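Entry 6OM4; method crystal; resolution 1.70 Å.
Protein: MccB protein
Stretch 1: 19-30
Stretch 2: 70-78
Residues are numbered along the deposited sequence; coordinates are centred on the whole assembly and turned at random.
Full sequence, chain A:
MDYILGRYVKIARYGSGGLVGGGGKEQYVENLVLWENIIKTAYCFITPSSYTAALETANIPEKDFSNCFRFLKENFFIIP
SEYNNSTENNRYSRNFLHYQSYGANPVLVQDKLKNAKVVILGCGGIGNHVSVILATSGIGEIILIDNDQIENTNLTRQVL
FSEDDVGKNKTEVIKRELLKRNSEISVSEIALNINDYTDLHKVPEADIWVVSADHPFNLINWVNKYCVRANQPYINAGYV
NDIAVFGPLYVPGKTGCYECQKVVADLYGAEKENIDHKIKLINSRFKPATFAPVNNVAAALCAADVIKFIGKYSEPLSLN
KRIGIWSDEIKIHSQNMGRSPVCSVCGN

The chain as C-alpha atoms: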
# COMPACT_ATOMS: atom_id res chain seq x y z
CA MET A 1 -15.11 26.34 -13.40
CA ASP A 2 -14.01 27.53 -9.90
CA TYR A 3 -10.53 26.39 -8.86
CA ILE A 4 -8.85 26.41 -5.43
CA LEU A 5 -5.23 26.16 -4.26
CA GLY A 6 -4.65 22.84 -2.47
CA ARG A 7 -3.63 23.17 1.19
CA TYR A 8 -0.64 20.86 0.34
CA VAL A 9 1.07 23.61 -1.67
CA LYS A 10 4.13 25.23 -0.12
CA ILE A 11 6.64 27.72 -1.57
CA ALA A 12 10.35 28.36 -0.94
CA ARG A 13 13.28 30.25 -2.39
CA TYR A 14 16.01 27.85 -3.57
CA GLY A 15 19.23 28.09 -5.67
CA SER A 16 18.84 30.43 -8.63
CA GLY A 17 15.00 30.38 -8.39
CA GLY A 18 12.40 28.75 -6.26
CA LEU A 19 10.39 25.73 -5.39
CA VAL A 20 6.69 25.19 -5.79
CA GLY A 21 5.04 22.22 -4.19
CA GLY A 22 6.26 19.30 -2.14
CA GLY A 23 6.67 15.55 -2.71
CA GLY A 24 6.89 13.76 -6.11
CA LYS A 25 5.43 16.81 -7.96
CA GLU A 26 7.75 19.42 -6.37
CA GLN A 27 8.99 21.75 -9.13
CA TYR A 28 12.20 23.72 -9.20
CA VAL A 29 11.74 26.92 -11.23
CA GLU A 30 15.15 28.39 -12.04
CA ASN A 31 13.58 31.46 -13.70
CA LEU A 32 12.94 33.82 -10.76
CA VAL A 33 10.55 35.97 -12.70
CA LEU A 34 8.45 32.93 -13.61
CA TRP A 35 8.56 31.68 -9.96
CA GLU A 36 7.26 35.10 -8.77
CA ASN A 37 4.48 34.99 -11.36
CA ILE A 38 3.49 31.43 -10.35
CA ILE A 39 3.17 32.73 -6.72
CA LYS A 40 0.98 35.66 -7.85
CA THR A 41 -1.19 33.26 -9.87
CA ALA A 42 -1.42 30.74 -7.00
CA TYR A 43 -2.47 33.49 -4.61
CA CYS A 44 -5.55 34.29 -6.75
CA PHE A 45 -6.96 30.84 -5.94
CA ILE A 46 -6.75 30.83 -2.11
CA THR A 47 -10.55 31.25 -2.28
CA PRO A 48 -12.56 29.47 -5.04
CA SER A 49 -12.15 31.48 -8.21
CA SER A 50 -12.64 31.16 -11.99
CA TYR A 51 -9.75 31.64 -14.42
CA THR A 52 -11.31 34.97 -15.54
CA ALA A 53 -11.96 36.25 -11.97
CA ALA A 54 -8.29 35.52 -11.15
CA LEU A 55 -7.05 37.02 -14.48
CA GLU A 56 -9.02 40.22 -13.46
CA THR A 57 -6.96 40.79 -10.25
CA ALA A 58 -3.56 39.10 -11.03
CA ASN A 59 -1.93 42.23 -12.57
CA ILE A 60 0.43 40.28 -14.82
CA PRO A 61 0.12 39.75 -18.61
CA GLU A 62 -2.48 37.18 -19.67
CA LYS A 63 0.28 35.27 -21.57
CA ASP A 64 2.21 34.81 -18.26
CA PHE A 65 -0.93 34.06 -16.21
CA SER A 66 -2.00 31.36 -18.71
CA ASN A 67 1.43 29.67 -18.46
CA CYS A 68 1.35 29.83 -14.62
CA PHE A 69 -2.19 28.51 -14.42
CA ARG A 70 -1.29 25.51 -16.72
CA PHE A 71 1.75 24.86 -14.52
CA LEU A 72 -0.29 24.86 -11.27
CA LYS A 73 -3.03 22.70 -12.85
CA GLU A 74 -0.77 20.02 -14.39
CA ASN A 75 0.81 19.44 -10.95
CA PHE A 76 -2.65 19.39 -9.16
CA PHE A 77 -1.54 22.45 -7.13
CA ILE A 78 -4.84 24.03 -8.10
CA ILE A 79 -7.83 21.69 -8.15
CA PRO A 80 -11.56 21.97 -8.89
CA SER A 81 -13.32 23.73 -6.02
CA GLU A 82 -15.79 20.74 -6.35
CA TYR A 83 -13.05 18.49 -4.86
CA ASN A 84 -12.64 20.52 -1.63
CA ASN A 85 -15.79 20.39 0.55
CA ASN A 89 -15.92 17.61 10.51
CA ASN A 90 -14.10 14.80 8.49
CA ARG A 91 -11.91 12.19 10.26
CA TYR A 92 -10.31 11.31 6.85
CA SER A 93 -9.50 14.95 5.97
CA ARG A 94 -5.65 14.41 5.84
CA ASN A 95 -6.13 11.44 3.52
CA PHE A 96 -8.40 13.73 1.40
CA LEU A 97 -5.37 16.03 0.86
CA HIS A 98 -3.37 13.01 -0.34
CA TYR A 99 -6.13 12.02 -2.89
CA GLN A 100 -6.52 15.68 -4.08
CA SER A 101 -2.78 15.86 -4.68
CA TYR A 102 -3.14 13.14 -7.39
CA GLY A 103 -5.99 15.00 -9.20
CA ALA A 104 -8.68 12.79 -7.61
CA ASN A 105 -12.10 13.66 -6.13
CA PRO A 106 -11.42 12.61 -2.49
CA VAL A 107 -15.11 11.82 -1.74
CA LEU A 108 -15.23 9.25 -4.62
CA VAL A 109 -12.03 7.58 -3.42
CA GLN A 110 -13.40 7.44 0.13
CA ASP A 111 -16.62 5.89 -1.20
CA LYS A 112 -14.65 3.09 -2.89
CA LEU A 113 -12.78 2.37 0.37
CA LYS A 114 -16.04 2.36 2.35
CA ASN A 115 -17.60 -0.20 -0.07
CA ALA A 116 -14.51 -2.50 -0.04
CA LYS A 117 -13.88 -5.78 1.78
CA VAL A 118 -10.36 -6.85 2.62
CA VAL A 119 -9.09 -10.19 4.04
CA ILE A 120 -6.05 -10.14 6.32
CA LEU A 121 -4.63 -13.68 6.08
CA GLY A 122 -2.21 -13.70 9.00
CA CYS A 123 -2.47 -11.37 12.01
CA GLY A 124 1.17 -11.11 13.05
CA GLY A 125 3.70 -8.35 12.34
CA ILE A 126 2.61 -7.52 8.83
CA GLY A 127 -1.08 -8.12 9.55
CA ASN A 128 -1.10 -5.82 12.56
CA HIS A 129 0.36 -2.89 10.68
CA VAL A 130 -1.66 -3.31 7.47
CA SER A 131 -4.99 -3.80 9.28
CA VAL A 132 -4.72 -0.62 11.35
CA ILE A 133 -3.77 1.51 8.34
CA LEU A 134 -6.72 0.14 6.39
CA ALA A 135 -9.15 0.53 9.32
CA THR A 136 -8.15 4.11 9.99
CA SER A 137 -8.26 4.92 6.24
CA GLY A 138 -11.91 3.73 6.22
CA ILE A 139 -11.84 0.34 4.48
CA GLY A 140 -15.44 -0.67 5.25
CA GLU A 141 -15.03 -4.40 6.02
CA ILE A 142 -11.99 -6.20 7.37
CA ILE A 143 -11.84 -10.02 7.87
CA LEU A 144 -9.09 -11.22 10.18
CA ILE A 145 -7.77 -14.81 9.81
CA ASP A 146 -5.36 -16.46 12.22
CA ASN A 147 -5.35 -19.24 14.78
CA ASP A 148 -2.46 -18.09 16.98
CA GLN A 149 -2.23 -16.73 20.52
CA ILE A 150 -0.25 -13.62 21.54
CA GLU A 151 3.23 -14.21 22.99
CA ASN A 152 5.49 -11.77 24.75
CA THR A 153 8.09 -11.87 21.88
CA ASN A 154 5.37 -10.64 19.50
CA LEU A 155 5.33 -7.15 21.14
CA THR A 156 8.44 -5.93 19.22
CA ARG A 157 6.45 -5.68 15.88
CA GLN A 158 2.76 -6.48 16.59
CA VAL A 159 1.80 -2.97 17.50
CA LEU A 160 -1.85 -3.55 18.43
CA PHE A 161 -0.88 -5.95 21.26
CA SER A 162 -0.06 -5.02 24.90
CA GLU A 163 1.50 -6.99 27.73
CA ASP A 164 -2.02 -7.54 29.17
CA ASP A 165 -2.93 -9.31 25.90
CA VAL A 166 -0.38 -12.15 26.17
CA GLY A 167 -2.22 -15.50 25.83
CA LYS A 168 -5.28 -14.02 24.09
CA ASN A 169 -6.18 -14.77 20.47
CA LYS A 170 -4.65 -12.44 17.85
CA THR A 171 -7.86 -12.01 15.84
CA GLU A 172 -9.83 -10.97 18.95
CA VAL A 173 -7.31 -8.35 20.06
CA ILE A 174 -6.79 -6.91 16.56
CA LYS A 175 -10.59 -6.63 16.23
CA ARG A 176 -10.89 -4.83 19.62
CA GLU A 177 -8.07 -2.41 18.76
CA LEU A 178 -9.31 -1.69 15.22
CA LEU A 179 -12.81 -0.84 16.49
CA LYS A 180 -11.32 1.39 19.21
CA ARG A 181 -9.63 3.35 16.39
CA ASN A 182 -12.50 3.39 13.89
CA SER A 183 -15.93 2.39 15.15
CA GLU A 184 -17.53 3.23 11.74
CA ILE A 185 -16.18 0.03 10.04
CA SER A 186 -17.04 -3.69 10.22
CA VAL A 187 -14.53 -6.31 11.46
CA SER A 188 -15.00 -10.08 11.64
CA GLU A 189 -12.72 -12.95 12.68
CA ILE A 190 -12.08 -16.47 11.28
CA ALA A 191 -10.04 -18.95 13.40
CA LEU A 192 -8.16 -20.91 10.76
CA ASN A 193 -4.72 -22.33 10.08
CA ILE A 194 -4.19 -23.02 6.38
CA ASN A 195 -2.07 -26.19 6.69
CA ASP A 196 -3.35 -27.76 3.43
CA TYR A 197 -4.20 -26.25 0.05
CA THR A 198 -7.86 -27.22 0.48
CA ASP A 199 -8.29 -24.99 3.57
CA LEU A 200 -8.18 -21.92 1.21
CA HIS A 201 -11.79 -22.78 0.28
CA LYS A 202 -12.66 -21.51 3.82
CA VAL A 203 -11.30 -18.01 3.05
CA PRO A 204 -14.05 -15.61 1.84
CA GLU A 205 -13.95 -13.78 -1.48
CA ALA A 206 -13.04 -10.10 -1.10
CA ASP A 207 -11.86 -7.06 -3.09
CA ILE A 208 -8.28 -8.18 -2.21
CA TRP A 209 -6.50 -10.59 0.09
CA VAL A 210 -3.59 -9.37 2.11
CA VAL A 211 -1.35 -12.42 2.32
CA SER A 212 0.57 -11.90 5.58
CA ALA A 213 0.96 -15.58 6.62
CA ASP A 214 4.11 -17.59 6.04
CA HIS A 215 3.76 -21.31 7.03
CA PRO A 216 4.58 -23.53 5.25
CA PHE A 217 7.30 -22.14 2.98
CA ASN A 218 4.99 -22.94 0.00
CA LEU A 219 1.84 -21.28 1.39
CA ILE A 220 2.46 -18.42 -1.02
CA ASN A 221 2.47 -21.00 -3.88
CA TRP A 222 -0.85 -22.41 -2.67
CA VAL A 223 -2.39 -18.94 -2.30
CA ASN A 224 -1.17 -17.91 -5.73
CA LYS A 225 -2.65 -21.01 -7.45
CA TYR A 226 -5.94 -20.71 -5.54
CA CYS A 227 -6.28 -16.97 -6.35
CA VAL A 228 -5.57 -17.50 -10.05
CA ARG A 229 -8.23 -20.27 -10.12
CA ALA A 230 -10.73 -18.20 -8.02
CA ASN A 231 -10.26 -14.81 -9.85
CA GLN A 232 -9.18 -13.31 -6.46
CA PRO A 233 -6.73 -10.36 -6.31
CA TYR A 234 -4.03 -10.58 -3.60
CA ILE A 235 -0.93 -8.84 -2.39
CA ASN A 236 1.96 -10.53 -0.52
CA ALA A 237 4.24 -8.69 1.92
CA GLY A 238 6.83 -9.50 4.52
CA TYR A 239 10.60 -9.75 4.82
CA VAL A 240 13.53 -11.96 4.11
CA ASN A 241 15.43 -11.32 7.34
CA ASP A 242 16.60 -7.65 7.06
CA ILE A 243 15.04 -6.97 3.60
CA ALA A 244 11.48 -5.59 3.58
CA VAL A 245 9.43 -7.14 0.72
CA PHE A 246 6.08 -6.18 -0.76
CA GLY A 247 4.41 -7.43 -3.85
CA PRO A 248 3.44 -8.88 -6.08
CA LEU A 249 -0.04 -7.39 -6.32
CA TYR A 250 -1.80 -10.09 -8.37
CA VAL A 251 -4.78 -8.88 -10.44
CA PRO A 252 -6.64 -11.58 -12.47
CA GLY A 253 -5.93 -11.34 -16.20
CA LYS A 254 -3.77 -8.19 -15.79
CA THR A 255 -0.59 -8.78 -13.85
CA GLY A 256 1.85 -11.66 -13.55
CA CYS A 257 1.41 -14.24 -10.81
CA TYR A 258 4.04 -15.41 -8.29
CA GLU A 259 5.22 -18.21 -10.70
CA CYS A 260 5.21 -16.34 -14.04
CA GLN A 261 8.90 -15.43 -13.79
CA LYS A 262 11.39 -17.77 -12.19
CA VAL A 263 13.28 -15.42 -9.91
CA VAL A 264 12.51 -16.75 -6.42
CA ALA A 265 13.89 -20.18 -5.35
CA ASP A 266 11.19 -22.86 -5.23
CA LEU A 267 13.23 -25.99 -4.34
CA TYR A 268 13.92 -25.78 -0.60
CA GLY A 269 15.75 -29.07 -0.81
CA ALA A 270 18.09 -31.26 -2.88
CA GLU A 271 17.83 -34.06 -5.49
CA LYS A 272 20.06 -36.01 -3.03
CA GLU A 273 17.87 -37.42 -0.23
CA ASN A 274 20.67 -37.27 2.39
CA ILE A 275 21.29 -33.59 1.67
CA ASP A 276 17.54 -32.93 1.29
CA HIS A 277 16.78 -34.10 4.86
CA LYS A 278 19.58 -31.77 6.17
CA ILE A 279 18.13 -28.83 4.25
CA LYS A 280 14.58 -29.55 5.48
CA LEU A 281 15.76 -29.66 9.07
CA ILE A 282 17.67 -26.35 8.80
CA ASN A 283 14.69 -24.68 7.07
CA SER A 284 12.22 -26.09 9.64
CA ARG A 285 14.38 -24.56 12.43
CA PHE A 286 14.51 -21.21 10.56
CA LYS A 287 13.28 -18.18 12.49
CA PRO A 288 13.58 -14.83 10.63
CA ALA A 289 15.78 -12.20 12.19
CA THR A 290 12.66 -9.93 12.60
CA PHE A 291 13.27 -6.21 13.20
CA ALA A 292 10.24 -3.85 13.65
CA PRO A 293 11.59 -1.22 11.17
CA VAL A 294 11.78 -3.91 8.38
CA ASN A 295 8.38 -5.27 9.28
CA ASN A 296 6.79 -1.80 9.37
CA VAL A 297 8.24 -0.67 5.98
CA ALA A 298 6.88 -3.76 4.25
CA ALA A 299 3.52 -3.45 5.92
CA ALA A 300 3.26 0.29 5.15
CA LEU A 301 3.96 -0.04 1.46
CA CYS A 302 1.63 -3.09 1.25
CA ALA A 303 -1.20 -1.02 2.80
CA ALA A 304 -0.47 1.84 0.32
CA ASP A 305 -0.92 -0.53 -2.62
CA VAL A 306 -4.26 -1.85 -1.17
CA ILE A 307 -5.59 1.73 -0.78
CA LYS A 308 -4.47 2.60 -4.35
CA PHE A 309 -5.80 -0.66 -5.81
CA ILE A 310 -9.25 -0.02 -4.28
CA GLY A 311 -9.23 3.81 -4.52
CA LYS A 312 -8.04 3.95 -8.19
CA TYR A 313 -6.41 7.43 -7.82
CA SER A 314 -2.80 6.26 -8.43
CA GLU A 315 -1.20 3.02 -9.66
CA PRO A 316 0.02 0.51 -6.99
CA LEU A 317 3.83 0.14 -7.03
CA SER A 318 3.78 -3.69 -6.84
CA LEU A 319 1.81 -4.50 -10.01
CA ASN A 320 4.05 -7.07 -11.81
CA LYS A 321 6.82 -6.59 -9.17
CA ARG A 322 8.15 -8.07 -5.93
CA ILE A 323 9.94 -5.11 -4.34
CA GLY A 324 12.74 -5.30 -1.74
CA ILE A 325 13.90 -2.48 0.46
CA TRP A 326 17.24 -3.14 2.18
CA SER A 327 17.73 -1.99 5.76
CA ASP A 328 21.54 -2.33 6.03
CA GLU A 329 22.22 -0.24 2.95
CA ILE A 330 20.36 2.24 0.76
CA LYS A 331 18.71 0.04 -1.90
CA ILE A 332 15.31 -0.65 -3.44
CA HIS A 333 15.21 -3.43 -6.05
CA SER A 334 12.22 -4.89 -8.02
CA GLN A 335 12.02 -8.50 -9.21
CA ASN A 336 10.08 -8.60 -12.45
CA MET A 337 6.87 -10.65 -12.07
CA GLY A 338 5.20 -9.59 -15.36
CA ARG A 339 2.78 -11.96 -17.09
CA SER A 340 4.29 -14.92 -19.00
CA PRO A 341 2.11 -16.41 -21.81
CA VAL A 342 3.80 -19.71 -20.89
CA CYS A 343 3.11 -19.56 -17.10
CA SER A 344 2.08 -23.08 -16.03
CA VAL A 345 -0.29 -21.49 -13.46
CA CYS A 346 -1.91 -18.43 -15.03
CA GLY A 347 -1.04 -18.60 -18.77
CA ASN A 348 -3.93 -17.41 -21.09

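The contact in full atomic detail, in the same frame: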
# COMPACT_ATOMS: atom_id res chain seq x y z
N LEU A 19 11.12 26.93 -5.42
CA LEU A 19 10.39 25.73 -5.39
C LEU A 19 8.90 26.03 -5.24
O LEU A 19 8.47 26.92 -4.47
CB LEU A 19 10.86 24.90 -4.20
CG LEU A 19 12.30 24.39 -4.30
CD1 LEU A 19 12.75 23.87 -2.94
CD2 LEU A 19 12.43 23.28 -5.33
N VAL A 20 8.13 25.23 -5.96
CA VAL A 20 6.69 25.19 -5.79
C VAL A 20 6.27 23.74 -5.55
O VAL A 20 6.55 22.85 -6.34
CB VAL A 20 5.96 25.81 -7.00
CG1 VAL A 20 4.45 25.76 -6.81
CG2 VAL A 20 6.48 27.21 -7.30
N GLY A 21 5.57 23.50 -4.44
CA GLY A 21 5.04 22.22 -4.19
C GLY A 21 5.98 21.39 -3.34
O GLY A 21 7.13 21.77 -3.10
N GLY A 22 5.46 20.27 -2.86
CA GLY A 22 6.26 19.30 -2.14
C GLY A 22 5.90 17.89 -2.51
O GLY A 22 4.73 17.61 -2.88
N GLY A 23 6.86 16.97 -2.34
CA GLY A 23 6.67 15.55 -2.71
C GLY A 23 7.08 15.30 -4.15
O GLY A 23 7.88 16.06 -4.68
N GLY A 24 6.56 14.21 -4.75
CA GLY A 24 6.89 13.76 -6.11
C GLY A 24 6.72 14.84 -7.17
O GLY A 24 7.49 14.88 -8.15
N LYS A 25 5.75 15.74 -6.96
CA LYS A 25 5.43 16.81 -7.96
C LYS A 25 6.11 18.15 -7.64
O LYS A 25 5.87 19.14 -8.33
CB LYS A 25 3.91 16.97 -8.04
CG LYS A 25 3.26 15.80 -8.77
CD LYS A 25 1.78 15.81 -8.68
CE LYS A 25 1.16 14.45 -8.84
NZ LYS A 25 1.30 13.66 -7.59
N GLU A 26 7.01 18.17 -6.66
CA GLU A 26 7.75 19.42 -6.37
C GLU A 26 8.47 19.88 -7.64
O GLU A 26 9.07 19.08 -8.34
CB GLU A 26 8.75 19.15 -5.24
CG GLU A 26 9.75 20.28 -4.99
CD GLU A 26 11.03 19.79 -4.33
OE1 GLU A 26 11.11 19.98 -3.11
OE2 GLU A 26 11.91 19.20 -5.03
N GLN A 27 8.34 21.17 -7.95
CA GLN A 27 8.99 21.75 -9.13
C GLN A 27 10.01 22.80 -8.72
O GLN A 27 9.71 23.74 -7.96
CB GLN A 27 7.94 22.43 -9.98
CG GLN A 27 6.87 21.49 -10.47
CD GLN A 27 7.47 20.47 -11.41
OE1 GLN A 27 8.31 20.80 -12.25
NE2 GLN A 27 7.03 19.23 -11.27
N TYR A 28 11.23 22.67 -9.27
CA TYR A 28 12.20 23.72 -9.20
C TYR A 28 12.03 24.60 -10.44
O TYR A 28 12.13 24.10 -11.58
CB TYR A 28 13.62 23.15 -9.09
CG TYR A 28 14.72 24.18 -9.15
CD1 TYR A 28 14.83 25.18 -8.20
CD2 TYR A 28 15.69 24.15 -10.15
CE1 TYR A 28 15.83 26.14 -8.24
CE2 TYR A 28 16.70 25.09 -10.20
CZ TYR A 28 16.78 26.09 -9.25
OH TYR A 28 17.79 27.02 -9.28
N VAL A 29 11.86 25.90 -10.19
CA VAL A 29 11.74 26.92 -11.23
C VAL A 29 12.96 27.83 -11.14
O VAL A 29 13.07 28.62 -10.25
CB VAL A 29 10.43 27.70 -11.03
CG1 VAL A 29 10.16 28.65 -12.17
CG2 VAL A 29 9.28 26.74 -10.88
N GLU A 30 13.89 27.67 -12.08
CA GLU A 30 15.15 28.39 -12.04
C GLU A 30 14.92 29.87 -12.35
O GLU A 30 15.61 30.77 -11.82
CB GLU A 30 16.14 27.73 -13.01
CG GLU A 30 17.27 28.63 -13.50
CD GLU A 30 18.36 28.94 -12.49
OE1 GLU A 30 18.17 28.62 -11.31
OE2 GLU A 30 19.41 29.52 -12.91
N ARG A 70 -1.55 26.85 -16.14
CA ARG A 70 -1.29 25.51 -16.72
C ARG A 70 -0.31 24.74 -15.81
O ARG A 70 -0.50 23.55 -15.51
CB ARG A 70 -0.76 25.62 -18.15
CG ARG A 70 -0.49 24.30 -18.89
CD ARG A 70 0.95 23.81 -18.87
NE ARG A 70 1.86 24.89 -19.17
CZ ARG A 70 3.06 25.08 -18.65
NH1 ARG A 70 3.81 26.01 -19.19
NH2 ARG A 70 3.50 24.38 -17.63
N PHE A 71 0.74 25.42 -15.39
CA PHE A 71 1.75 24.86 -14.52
C PHE A 71 1.13 24.38 -13.19
O PHE A 71 1.40 23.27 -12.74
CB PHE A 71 2.86 25.89 -14.29
CG PHE A 71 3.86 25.55 -13.21
CD1 PHE A 71 3.56 25.77 -11.87
CD2 PHE A 71 5.10 25.05 -13.54
CE1 PHE A 71 4.46 25.42 -10.87
CE2 PHE A 71 6.02 24.74 -12.55
CZ PHE A 71 5.70 24.94 -11.22
N LEU A 72 0.35 25.24 -12.54
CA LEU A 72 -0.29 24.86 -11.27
C LEU A 72 -1.28 23.71 -11.47
O LEU A 72 -1.37 22.81 -10.63
CB LEU A 72 -0.96 26.10 -10.68
CG LEU A 72 0.01 27.17 -10.19
CD1 LEU A 72 -0.70 28.48 -9.90
CD2 LEU A 72 0.68 26.69 -8.92
N LYS A 73 -2.06 23.73 -12.55
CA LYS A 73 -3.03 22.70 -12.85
C LYS A 73 -2.37 21.34 -13.11
O LYS A 73 -2.89 20.30 -12.65
CB LYS A 73 -3.81 23.05 -14.12
CG LYS A 73 -4.95 24.04 -13.97
CD LYS A 73 -5.83 24.01 -15.24
CE LYS A 73 -7.09 23.21 -15.06
NZ LYS A 73 -6.84 21.97 -14.30
N GLU A 74 -1.32 21.31 -13.94
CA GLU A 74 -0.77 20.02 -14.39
C GLU A 74 -0.06 19.30 -13.23
O GLU A 74 0.19 18.11 -13.33
CB GLU A 74 0.13 20.24 -15.61
CG GLU A 74 1.49 20.83 -15.27
CD GLU A 74 2.33 21.24 -16.47
OE1 GLU A 74 1.87 21.04 -17.61
OE2 GLU A 74 3.44 21.82 -16.25
N ASN A 75 0.25 20.03 -12.16
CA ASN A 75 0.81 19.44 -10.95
C ASN A 75 -0.26 19.20 -9.86
O ASN A 75 0.10 18.80 -8.76
CB ASN A 75 1.97 20.30 -10.45
CG ASN A 75 3.15 20.24 -11.39
OD1 ASN A 75 3.81 19.21 -11.50
ND2 ASN A 75 3.41 21.33 -12.07
N PHE A 76 -1.54 19.48 -10.15
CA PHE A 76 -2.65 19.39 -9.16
C PHE A 76 -2.41 20.31 -7.95
O PHE A 76 -2.98 20.09 -6.87
CB PHE A 76 -2.93 17.93 -8.77
CG PHE A 76 -2.95 17.03 -9.98
CD1 PHE A 76 -3.89 17.25 -10.97
CD2 PHE A 76 -2.01 16.06 -10.15
CE1 PHE A 76 -3.88 16.48 -12.12
CE2 PHE A 76 -2.03 15.25 -11.27
CZ PHE A 76 -2.95 15.49 -12.27
N PHE A 77 -1.71 21.43 -8.17
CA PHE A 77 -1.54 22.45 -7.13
C PHE A 77 -2.81 23.30 -7.00
O PHE A 77 -3.17 23.75 -5.91
CB PHE A 77 -0.32 23.30 -7.43
CG PHE A 77 1.00 22.57 -7.43
CD1 PHE A 77 1.20 21.41 -6.70
CD2 PHE A 77 2.08 23.13 -8.09
CE1 PHE A 77 2.44 20.80 -6.67
CE2 PHE A 77 3.32 22.51 -8.06
CZ PHE A 77 3.50 21.35 -7.34
N ILE A 78 -3.47 23.52 -8.13
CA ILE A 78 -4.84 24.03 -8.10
C ILE A 78 -5.75 22.89 -8.58
O ILE A 78 -5.39 22.12 -9.50
CB ILE A 78 -5.04 25.34 -8.89
CG1 ILE A 78 -4.73 25.20 -10.36
CG2 ILE A 78 -4.27 26.51 -8.25
CD1 ILE A 78 -5.15 26.41 -11.15

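What brings a hairpin and the end of a helix together here? Mostly two phenylalanine rings. V20 and Q27 pair through their backbones, with V20 N to Q27 O at 3.0 Å and Q27 N to V20 O at 2.9 Å, and this pairing sets V20 and Q27 on the same side, toward the second stretch; along the strand V29 points the same way and Y28 away. F77, with chi1 near -63° (m), aims its ring at the strands. Its CE2 lies 3.7 Å from V20 CG1, and its CZ lies 3.5 Å from V20 O and 3.4 Å from K25 O. F77 is buried.

How does F71 reach the strands from the helix? Its CA-to-CB bond points sideways, but a t rotamer (chi1 169°) carries the ring outward so that its end comes nearer. F71 CZ then sits 3.6 Å from Q27 CB and 4.0 Å from V29 CG2, while V20 CG1 meets the ring edge at CE1, 4.1 Å away. V20 itself, also t, places CG1 within reach of F71, F77 and, more loosely, L72, whose CD2 is 4.4 Å from V20 CG1. A compact branched side chain suits this buried spot among three larger apolar ones.

Why is there a glycine at G21? Its CA lies 3.6 Å from F77 CZ, and an ideal CB would fall 2.2 Å from that same F77 CZ, a clash. The backbone angles (94/169) call for glycine independently, since a CB would also be jammed against the carbonyl oxygen of V20.

How are the polar side chains accommodated? N75 follows the last helical turn, and its m rotamer folds the amide back so that N75 ND2 donates to F71 O at 2.9 Å. That leaves N75 OD1 facing the hairpin, 3.2 Å from Q27 NE2. Q27 curls through two m angles, chi1 and chi2, and its NE2 donates to K25 O at 3.2 Å; the bent chain keeps the amide close to its own turn while its CB packs on F71.

What does K25 contribute to the contact? From the third position of the type I turn that runs from G23 to E26, it lays its aliphatic chain along the end of the helix: K25 CD is 3.4 Å from N75 O, and K25 CE is 3.8 Å from F76 CD2, at that ring's edge. The methylenes cover this surface while NZ is hydrogen-bonded elsewhere in the structure. F76, at positive phi (59/30), belongs to the Schellman motif that closes the helix.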